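Local atomic coordinates of RNA-dependent RNA Polymerase (Bombyx mori cytoplasmic polyhedrosis virus, PDB entry 6TZ0), a protein that catalyses RNA-templated RNA synthesis, making plus strands by fully conservative transcription of the double-stranded genome and probably also the complementary minus strands. Residues C788-T793 with L830-A835; G751-A756 with N912-I917; L837-G842 with G904-I909. All coordinates share one frame; numbering follows the deposited sequence.

Contact 1: residues C788-T793 with L830-A835; sequences CLRRFT and LILPLA
The carbonyl O of Leu-832 accepts a hydrogen bond from NE of Arg-790, at 2.8 Å. NE approaches almost in line with the C=O bond. The oxygen is tilted 28° out of the guanidinium plane, and the N-H...O angle is 137°, so the bond is bent. CG of Arg-790 is anti to the backbone N (chi1 -161°), and the chain runs on extended as far as NE. The head group ends beside Leu-834. There CD2 of Leu-834 sits over one face of the guanidinium, 3.4 Å from NH1, and the two side chains cross at about a right angle.

The backbones form an antiparallel ladder. Phe-792 and Leu-830 are a hydrogen-bonded pair: Phe-792 N gives to Leu-830 O at 3.1 Å, and Leu-830 N to Phe-792 O at 2.9 Å. Arg-791 and Ile-831 are the next, non-hydrogen-bonded pair. Beyond it the ladder fades, and Leu-832 N makes a weak bond to Arg-790 O at 3.5 Å. Phe-792 and Leu-830 point the same way, and CD2 of Leu-830 meets the ring of Phe-792 at its edge, 3.8 Å from CD2 of that ring. On the other face lie Ile-831, against helix 20-35, and Arg-791. Arg-791 binds ATP in another structure of this protein, as does nearby Arg-147; no ATP is bound here.

Beyond the last bridge, the side-chain bond from Arg-790 NE thus supplements a weak main-chain bond. It brings a charged donor to the carbonyl of a buried residue, next to the paired strand on which Arg-791 lies.

Contact 2: residues G751-A756 with N912-I917; sequences GRLNLA and NILDLI
Arg-752 and Asp-915 form a salt bridge, with NE 2.7 Å from OD1. The same OD1 lies 3.2 Å from NH2 of Arg-752. The guanidinium and carboxylate planes stand 88° apart, so the two groups do not meet as a flat, two-pronged pair. Arg-752 bends at chi2 (70°), which turns CD away from an extended course, and CD comes 3.5 Å from OD1.

Next to the charged pair the contact is apolar. CD2 of Leu-753 touches CD2 of Leu-914 at 4.0 Å. Ile-917 packs on the backbone of Gly-751: its CG2 is 3.3 Å from Gly-751 O, and its CD1 lies beside Gly-751 CA.

Further out, Asn-912 ND2 makes a weak bond to the other carboxylate oxygen, OD2 of Asp-915. Phe-792 of strand 791-795 backs both Leu-914 and Ile-917, while Leu-753 also rests on Leu-832 and Trp-836.

The 912-917 segment holds a short 3-10 turn, 913-915, followed by an inverse gamma turn centred on Leu-916. It is a compact loop between helix 902-911 and strand 919-921, packed against the lead-in to helix 754-766.

Contact 3: residues L837-G842 with G904-I909; sequences LFMPRG and GALLLI
Met-839 and Leu-906 meet where a type II beta turn, Met-839 to Gly-842, packs against helix 902-911. CB of Met-839 points toward the helix. CG is anti to the carbonyl carbon (chi1 -78°) and comes 4.3 Å from CB of Ala-905. The chain then bends at chi2 and carries SD to Leu-906, where it lies 3.7 Å from CD2 and 4.0 Å from CG. The Met-839 and Leu-906 side chains cross at about a right angle. Leu-875 of helix 873-878 touches both of them, so the thioether lies in an apolar setting.

The turn is closed by its own backbone bond, from Gly-842 N to Met-839 O at 3.1 Å. Its third residue, Arg-841, has positive phi (61°), as the left-handed position of a type II turn does. Pro-840 sits before it and packs on Arg-872. Leu-837, ahead of the turn, is tied by its backbone to Tyr-845 and rests on Phe-782 of helix 774-786.

One helical turn on from Ala-905, Ile-909 reaches Arg-841, the third residue of the turn. Its CG1 lies 4.1 Å from CB of Arg-841. The contact between the two segments is thus made of packing. CD1 of Ile-909 rests 3.3 Å from the carbonyl O of Arg-841.

In the fold
The three contacts lie on one side of the chain's centre, with centres 11 to 12 Å apart. Contact 1 is buried, while contacts 2 and 3 are partly buried. Contact 3 uses helix 902-911, contact 2 the loop that follows it, and Leu-914 CD1 meets Leu-908 CD2 between them. Contact 1 touches contact 2 through Leu-789 on Leu-753 and Ala-756, and contact 3 through Pro-833 and Ala-835 on Ala-905. Their chemistry differs with place. Contact 1 joins strands by backbone bonds and a bond from buried Arg-790; its neighbour Arg-791 belongs to the ATP site. Contact 2 pairs charges beside leucine packing. Contact 3, away from the annotated sites, relies on apolar packing.

Contact 1: residues C788-T793 with L830-A835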
loop_
_atom_site.group_PDB
_atom_site.type_symbol
_atom_site.label_atom_id
_atom_site.label_comp_id
_atom_site.label_asym_id
_atom_site.label_seq_id
_atom_site.Cartn_x
_atom_site.Cartn_y
_atom_site.Cartn_z
ATOM N N CYS A 788 -18.503 -27.613 -5.815
ATOM C CA CYS A 788 -18.485 -26.367 -5.046
ATOM C C CYS A 788 -19.430 -25.236 -5.461
ATOM O O CYS A 788 -20.003 -24.570 -4.606
ATOM C CB CYS A 788 -17.054 -25.833 -4.945
ATOM S SG CYS A 788 -15.908 -26.993 -4.173
ATOM N N LEU A 789 -19.574 -25.008 -6.758
ATOM C CA LEU A 789 -20.409 -23.914 -7.257
ATOM C C LEU A 789 -21.798 -24.301 -7.775
ATOM O O LEU A 789 -22.467 -23.489 -8.405
ATOM C CB LEU A 789 -19.659 -23.140 -8.344
ATOM C CG LEU A 789 -18.232 -22.695 -8.026
ATOM C CD1 LEU A 789 -17.555 -22.172 -9.281
ATOM C CD2 LEU A 789 -18.221 -21.631 -6.943
ATOM N N ARG A 790 -22.228 -25.530 -7.522
ATOM C CA ARG A 790 -23.512 -26.009 -8.036
ATOM C C ARG A 790 -24.802 -25.762 -7.237
ATOM O O ARG A 790 -25.881 -26.104 -7.715
ATOM C CB ARG A 790 -23.396 -27.496 -8.371
ATOM C CG ARG A 790 -24.466 -27.994 -9.321
ATOM C CD ARG A 790 -24.069 -29.325 -9.925
ATOM N NE ARG A 790 -25.114 -29.853 -10.789
ATOM C CZ ARG A 790 -25.033 -31.016 -11.421
ATOM N NH1 ARG A 790 -23.953 -31.767 -11.282
ATOM N NH2 ARG A 790 -26.029 -31.426 -12.188
ATOM N N ARG A 791 -24.718 -25.168 -6.051
ATOM C CA ARG A 791 -25.927 -24.971 -5.240
ATOM C C ARG A 791 -26.471 -23.549 -5.137
ATOM O O ARG A 791 -25.746 -22.614 -4.812
ATOM C CB ARG A 791 -25.698 -25.497 -3.825
ATOM C CG ARG A 791 -25.509 -26.997 -3.734
ATOM C CD ARG A 791 -25.783 -27.460 -2.317
ATOM N NE ARG A 791 -27.058 -26.940 -1.838
ATOM C CZ ARG A 791 -27.673 -27.365 -0.741
ATOM N NH1 ARG A 791 -28.834 -26.836 -0.385
ATOM N NH2 ARG A 791 -27.129 -28.322 -0.003
ATOM N N PHE A 792 -27.760 -23.402 -5.435
ATOM C CA PHE A 792 -28.437 -22.113 -5.348
ATOM C C PHE A 792 -29.781 -22.212 -4.609
ATOM O O PHE A 792 -30.633 -23.011 -4.989
ATOM C CB PHE A 792 -28.653 -21.570 -6.760
ATOM C CG PHE A 792 -28.979 -20.106 -6.812
ATOM C CD1 PHE A 792 -28.028 -19.159 -6.476
ATOM C CD2 PHE A 792 -30.228 -19.676 -7.223
ATOM C CE1 PHE A 792 -28.322 -17.812 -6.529
ATOM C CE2 PHE A 792 -30.528 -18.330 -7.281
ATOM C CZ PHE A 792 -29.574 -17.396 -6.933
ATOM N N THR A 793 -29.978 -21.397 -3.574
ATOM C CA THR A 793 -31.237 -21.368 -2.846
ATOM C C THR A 793 -31.877 -20.003 -3.024
ATOM O O THR A 793 -31.194 -18.978 -2.944
ATOM C CB THR A 793 -31.029 -21.659 -1.361
ATOM O OG1 THR A 793 -30.175 -20.658 -0.794
ATOM C CG2 THR A 793 -30.398 -23.025 -1.174
ATOM N N LEU A 830 -32.532 -25.004 -5.836
ATOM C CA LEU A 830 -32.316 -25.460 -7.200
ATOM C C LEU A 830 -30.828 -25.620 -7.453
ATOM O O LEU A 830 -30.015 -24.810 -7.001
ATOM C CB LEU A 830 -32.926 -24.515 -8.259
ATOM C CG LEU A 830 -32.400 -23.110 -8.552
ATOM C CD1 LEU A 830 -32.732 -22.739 -9.976
ATOM C CD2 LEU A 830 -33.061 -22.112 -7.633
ATOM N N ILE A 831 -30.477 -26.681 -8.164
ATOM C CA ILE A 831 -29.101 -26.950 -8.550
ATOM C C ILE A 831 -28.992 -26.812 -10.063
ATOM O O ILE A 831 -29.844 -27.311 -10.811
ATOM C CB ILE A 831 -28.634 -28.325 -8.037
ATOM C CG1 ILE A 831 -29.581 -29.436 -8.469
ATOM C CG2 ILE A 831 -28.561 -28.318 -6.523
ATOM C CD1 ILE A 831 -29.076 -30.792 -8.167
ATOM N N LEU A 832 -27.994 -26.078 -10.503
ATOM C CA LEU A 832 -27.824 -25.799 -11.915
ATOM C C LEU A 832 -27.249 -27.014 -12.639
ATOM O O LEU A 832 -26.534 -27.818 -12.037
ATOM C CB LEU A 832 -26.938 -24.566 -12.092
ATOM C CG LEU A 832 -25.618 -24.413 -11.334
ATOM C CD1 LEU A 832 -24.425 -25.040 -12.043
ATOM C CD2 LEU A 832 -25.372 -22.939 -11.073
ATOM N N PRO A 833 -27.588 -27.201 -13.914
ATOM C CA PRO A 833 -27.026 -28.330 -14.661
ATOM C C PRO A 833 -25.561 -28.099 -14.989
ATOM O O PRO A 833 -25.043 -26.984 -14.908
ATOM C CB PRO A 833 -27.879 -28.375 -15.931
ATOM C CG PRO A 833 -28.355 -26.984 -16.104
ATOM C CD PRO A 833 -28.571 -26.455 -14.721
ATOM N N LEU A 834 -24.887 -29.186 -15.376
ATOM C CA LEU A 834 -23.473 -29.082 -15.713
ATOM C C LEU A 834 -23.234 -28.374 -17.037
ATOM O O LEU A 834 -22.100 -27.974 -17.308
ATOM C CB LEU A 834 -22.810 -30.456 -15.767
ATOM C CG LEU A 834 -22.607 -31.219 -14.471
ATOM C CD1 LEU A 834 -21.894 -32.507 -14.776
ATOM C CD2 LEU A 834 -21.815 -30.384 -13.516
ATOM N N ALA A 835 -24.267 -28.203 -17.864
ATOM C CA ALA A 835 -24.098 -27.466 -19.108
ATOM C C ALA A 835 -23.913 -25.974 -18.877
ATOM O O ALA A 835 -23.460 -25.277 -19.785
ATOM C CB ALA A 835 -25.291 -27.703 -20.030
#

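Contact 2: residues G751-A756 with N912-I917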
loop_
_atom_site.group_PDB
_atom_site.type_symbol
_atom_site.label_atom_id
_atom_site.label_comp_id
_atom_site.label_asym_id
_atom_site.label_seq_id
_atom_site.Cartn_x
_atom_site.Cartn_y
_atom_site.Cartn_z
ATOM N N GLY A 751 -22.491 -15.205 -3.642
ATOM C CA GLY A 751 -23.713 -14.654 -4.186
ATOM C C GLY A 751 -23.878 -14.879 -5.674
ATOM O O GLY A 751 -24.673 -15.727 -6.091
ATOM N N ARG A 752 -23.106 -14.147 -6.483
ATOM C CA ARG A 752 -23.424 -14.017 -7.903
ATOM C C ARG A 752 -23.086 -15.285 -8.681
ATOM O O ARG A 752 -23.838 -15.676 -9.583
ATOM C CB ARG A 752 -22.692 -12.808 -8.484
ATOM C CG ARG A 752 -23.003 -12.536 -9.940
ATOM C CD ARG A 752 -24.414 -12.023 -10.129
ATOM N NE ARG A 752 -24.720 -11.843 -11.546
ATOM C CZ ARG A 752 -24.455 -10.738 -12.237
ATOM N NH1 ARG A 752 -23.868 -9.706 -11.648
ATOM N NH2 ARG A 752 -24.770 -10.670 -13.523
ATOM N N LEU A 753 -21.920 -15.883 -8.405
ATOM C CA LEU A 753 -21.486 -17.226 -8.815
ATOM C C LEU A 753 -21.148 -17.326 -10.308
ATOM O O LEU A 753 -20.579 -18.325 -10.759
ATOM C CB LEU A 753 -22.534 -18.270 -8.380
ATOM C CG LEU A 753 -22.374 -19.787 -8.460
ATOM C CD1 LEU A 753 -23.041 -20.421 -7.276
ATOM C CD2 LEU A 753 -23.038 -20.300 -9.711
ATOM N N ASN A 754 -21.447 -16.278 -11.076
ATOM C CA ASN A 754 -20.746 -16.046 -12.332
ATOM C C ASN A 754 -19.377 -15.440 -12.052
ATOM O O ASN A 754 -18.379 -15.798 -12.692
ATOM C CB ASN A 754 -21.584 -15.122 -13.216
ATOM C CG ASN A 754 -21.064 -15.017 -14.633
ATOM O OD1 ASN A 754 -20.121 -15.702 -15.027
ATOM N ND2 ASN A 754 -21.671 -14.130 -15.408
ATOM N N LEU A 755 -19.319 -14.528 -11.078
ATOM C CA LEU A 755 -18.067 -13.996 -10.561
ATOM C C LEU A 755 -17.179 -15.078 -9.960
ATOM O O LEU A 755 -15.953 -14.982 -10.066
ATOM C CB LEU A 755 -18.353 -12.928 -9.505
ATOM C CG LEU A 755 -18.523 -11.449 -9.871
ATOM C CD1 LEU A 755 -17.211 -10.889 -10.390
ATOM C CD2 LEU A 755 -19.640 -11.198 -10.870
ATOM N N ALA A 756 -17.772 -16.106 -9.348
ATOM C CA ALA A 756 -16.988 -17.211 -8.808
ATOM C C ALA A 756 -16.317 -18.008 -9.915
ATOM O O ALA A 756 -15.150 -18.397 -9.788
ATOM C CB ALA A 756 -17.878 -18.121 -7.969
ATOM N N ASN A 912 -32.304 -14.571 -15.493
ATOM C CA ASN A 912 -31.570 -13.823 -14.460
ATOM C C ASN A 912 -31.930 -14.277 -13.046
ATOM O O ASN A 912 -32.008 -13.470 -12.118
ATOM C CB ASN A 912 -31.776 -12.313 -14.607
ATOM C CG ASN A 912 -31.126 -11.754 -15.846
ATOM O OD1 ASN A 912 -31.804 -11.352 -16.789
ATOM N ND2 ASN A 912 -29.803 -11.694 -15.840
ATOM N N ILE A 913 -32.159 -15.581 -12.883
ATOM C CA ILE A 913 -32.512 -16.114 -11.574
ATOM C C ILE A 913 -31.308 -16.081 -10.636
ATOM O O ILE A 913 -31.447 -15.790 -9.441
ATOM C CB ILE A 913 -33.105 -17.527 -11.738
ATOM C CG1 ILE A 913 -34.406 -17.443 -12.532
ATOM C CG2 ILE A 913 -33.381 -18.189 -10.398
ATOM C CD1 ILE A 913 -34.962 -18.779 -12.944
ATOM N N LEU A 914 -30.107 -16.295 -11.167
ATOM C CA LEU A 914 -28.882 -16.262 -10.372
ATOM C C LEU A 914 -28.406 -14.857 -10.028
ATOM O O LEU A 914 -27.308 -14.718 -9.481
ATOM C CB LEU A 914 -27.769 -17.023 -11.089
ATOM C CG LEU A 914 -27.561 -18.483 -10.682
ATOM C CD1 LEU A 914 -28.766 -19.355 -10.946
ATOM C CD2 LEU A 914 -26.360 -19.025 -11.429
ATOM N N ASP A 915 -29.188 -13.822 -10.326
ATOM C CA ASP A 915 -28.885 -12.490 -9.827
ATOM C C ASP A 915 -29.588 -12.220 -8.506
ATOM O O ASP A 915 -29.130 -11.380 -7.724
ATOM C CB ASP A 915 -29.296 -11.436 -10.851
ATOM C CG ASP A 915 -28.499 -11.530 -12.129
ATOM O OD1 ASP A 915 -27.350 -12.013 -12.077
ATOM O OD2 ASP A 915 -29.017 -11.115 -13.185
ATOM N N LEU A 916 -30.692 -12.915 -8.247
ATOM C CA LEU A 916 -31.526 -12.677 -7.072
ATOM C C LEU A 916 -30.810 -13.240 -5.854
ATOM O O LEU A 916 -31.009 -14.387 -5.456
ATOM C CB LEU A 916 -32.902 -13.302 -7.257
ATOM C CG LEU A 916 -33.744 -12.719 -8.393
ATOM C CD1 LEU A 916 -35.025 -13.512 -8.563
ATOM C CD2 LEU A 916 -34.044 -11.252 -8.149
ATOM N N ILE A 917 -29.953 -12.412 -5.262
ATOM C CA ILE A 917 -29.170 -12.776 -4.092
ATOM C C ILE A 917 -29.438 -11.752 -2.998
ATOM O O ILE A 917 -30.127 -10.753 -3.204
ATOM C CB ILE A 917 -27.661 -12.845 -4.401
ATOM C CG1 ILE A 917 -27.173 -11.485 -4.907
ATOM C CG2 ILE A 917 -27.370 -13.937 -5.410
ATOM C CD1 ILE A 917 -25.676 -11.367 -5.004
#

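Contact 3: residues L837-G842 with G904-I909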
loop_
_atom_site.group_PDB
_atom_site.type_symbol
_atom_site.label_atom_id
_atom_site.label_comp_id
_atom_site.label_asym_id
_atom_site.label_seq_id
_atom_site.Cartn_x
_atom_site.Cartn_y
_atom_site.Cartn_z
ATOM N N LEU A 837 -21.693 -24.707 -17.010
ATOM C CA LEU A 837 -20.258 -24.469 -16.913
ATOM C C LEU A 837 -19.630 -24.045 -18.232
ATOM O O LEU A 837 -18.547 -23.460 -18.226
ATOM C CB LEU A 837 -19.545 -25.724 -16.411
ATOM C CG LEU A 837 -19.768 -26.144 -14.964
ATOM C CD1 LEU A 837 -19.141 -27.498 -14.704
ATOM C CD2 LEU A 837 -19.170 -25.112 -14.049
ATOM N N PHE A 838 -20.279 -24.301 -19.363
ATOM C CA PHE A 838 -19.618 -24.149 -20.647
ATOM C C PHE A 838 -20.280 -23.093 -21.516
ATOM O O PHE A 838 -20.154 -23.141 -22.741
ATOM C CB PHE A 838 -19.600 -25.496 -21.364
ATOM C CG PHE A 838 -19.146 -26.625 -20.492
ATOM C CD1 PHE A 838 -17.823 -26.749 -20.117
ATOM C CD2 PHE A 838 -20.048 -27.577 -20.058
ATOM C CE1 PHE A 838 -17.414 -27.793 -19.310
ATOM C CE2 PHE A 838 -19.642 -28.625 -19.259
ATOM C CZ PHE A 838 -18.323 -28.734 -18.889
ATOM N N MET A 839 -20.966 -22.134 -20.918
ATOM C CA MET A 839 -21.842 -21.256 -21.666
ATOM C C MET A 839 -21.353 -19.817 -21.693
ATOM O O MET A 839 -20.573 -19.398 -20.832
ATOM C CB MET A 839 -23.260 -21.322 -21.084
ATOM C CG MET A 839 -24.025 -22.565 -21.500
ATOM S SD MET A 839 -24.450 -22.569 -23.258
ATOM C CE MET A 839 -23.229 -23.666 -23.980
ATOM N N PRO A 840 -21.751 -19.047 -22.709
ATOM C CA PRO A 840 -21.528 -17.597 -22.669
ATOM C C PRO A 840 -22.298 -16.977 -21.518
ATOM O O PRO A 840 -23.492 -17.234 -21.343
ATOM C CB PRO A 840 -22.059 -17.120 -24.023
ATOM C CG PRO A 840 -21.994 -18.295 -24.880
ATOM C CD PRO A 840 -22.277 -19.471 -24.015
ATOM N N ARG A 841 -21.582 -16.193 -20.709
ATOM C CA ARG A 841 -22.015 -15.595 -19.447
ATOM C C ARG A 841 -22.404 -16.632 -18.399
ATOM O O ARG A 841 -23.024 -16.281 -17.393
ATOM C CB ARG A 841 -23.161 -14.593 -19.647
ATOM C CG ARG A 841 -22.776 -13.391 -20.479
ATOM C CD ARG A 841 -23.969 -12.503 -20.754
ATOM N NE ARG A 841 -24.513 -11.924 -19.532
ATOM C CZ ARG A 841 -24.087 -10.789 -18.990
ATOM N NH1 ARG A 841 -24.643 -10.336 -17.875
ATOM N NH2 ARG A 841 -23.104 -10.106 -19.563
ATOM N N GLY A 842 -22.033 -17.892 -18.592
ATOM C CA GLY A 842 -22.249 -18.922 -17.604
ATOM C C GLY A 842 -20.956 -19.225 -16.890
ATOM O O GLY A 842 -20.439 -18.381 -16.158
ATOM N N GLY A 904 -31.761 -25.626 -20.450
ATOM C CA GLY A 904 -32.017 -25.184 -19.092
ATOM C C GLY A 904 -31.003 -24.158 -18.627
ATOM O O GLY A 904 -31.353 -23.195 -17.941
ATOM N N ALA A 905 -29.742 -24.331 -19.027
ATOM C CA ALA A 905 -28.708 -23.359 -18.690
ATOM C C ALA A 905 -28.946 -22.030 -19.393
ATOM O O ALA A 905 -28.768 -20.961 -18.795
ATOM C CB ALA A 905 -27.338 -23.915 -19.057
ATOM N N LEU A 906 -29.377 -22.076 -20.655
ATOM C CA LEU A 906 -29.643 -20.841 -21.382
ATOM C C LEU A 906 -30.916 -20.162 -20.894
ATOM O O LEU A 906 -30.971 -18.931 -20.839
ATOM C CB LEU A 906 -29.704 -21.124 -22.878
ATOM C CG LEU A 906 -28.321 -21.503 -23.414
ATOM C CD1 LEU A 906 -28.386 -21.968 -24.848
ATOM C CD2 LEU A 906 -27.372 -20.325 -23.279
ATOM N N LEU A 907 -31.925 -20.942 -20.499
ATOM C CA LEU A 907 -33.115 -20.391 -19.862
ATOM C C LEU A 907 -32.783 -19.757 -18.518
ATOM O O LEU A 907 -33.334 -18.709 -18.168
ATOM C CB LEU A 907 -34.151 -21.507 -19.716
ATOM C CG LEU A 907 -35.576 -21.324 -19.204
ATOM C CD1 LEU A 907 -36.473 -22.254 -19.972
ATOM C CD2 LEU A 907 -35.635 -21.704 -17.745
ATOM N N LEU A 908 -31.862 -20.366 -17.770
ATOM C CA LEU A 908 -31.438 -19.818 -16.487
ATOM C C LEU A 908 -30.678 -18.510 -16.657
ATOM O O LEU A 908 -30.925 -17.548 -15.922
ATOM C CB LEU A 908 -30.595 -20.862 -15.752
ATOM C CG LEU A 908 -29.998 -20.600 -14.372
ATOM C CD1 LEU A 908 -30.062 -21.869 -13.568
ATOM C CD2 LEU A 908 -28.545 -20.196 -14.519
ATOM N N ILE A 909 -29.745 -18.453 -17.610
ATOM C CA ILE A 909 -29.006 -17.212 -17.825
ATOM C C ILE A 909 -29.883 -16.156 -18.499
ATOM O O ILE A 909 -29.629 -14.955 -18.354
ATOM C CB ILE A 909 -27.699 -17.502 -18.600
ATOM C CG1 ILE A 909 -26.730 -16.325 -18.509
ATOM C CG2 ILE A 909 -27.963 -17.799 -20.056
ATOM C CD1 ILE A 909 -26.290 -16.021 -17.103
#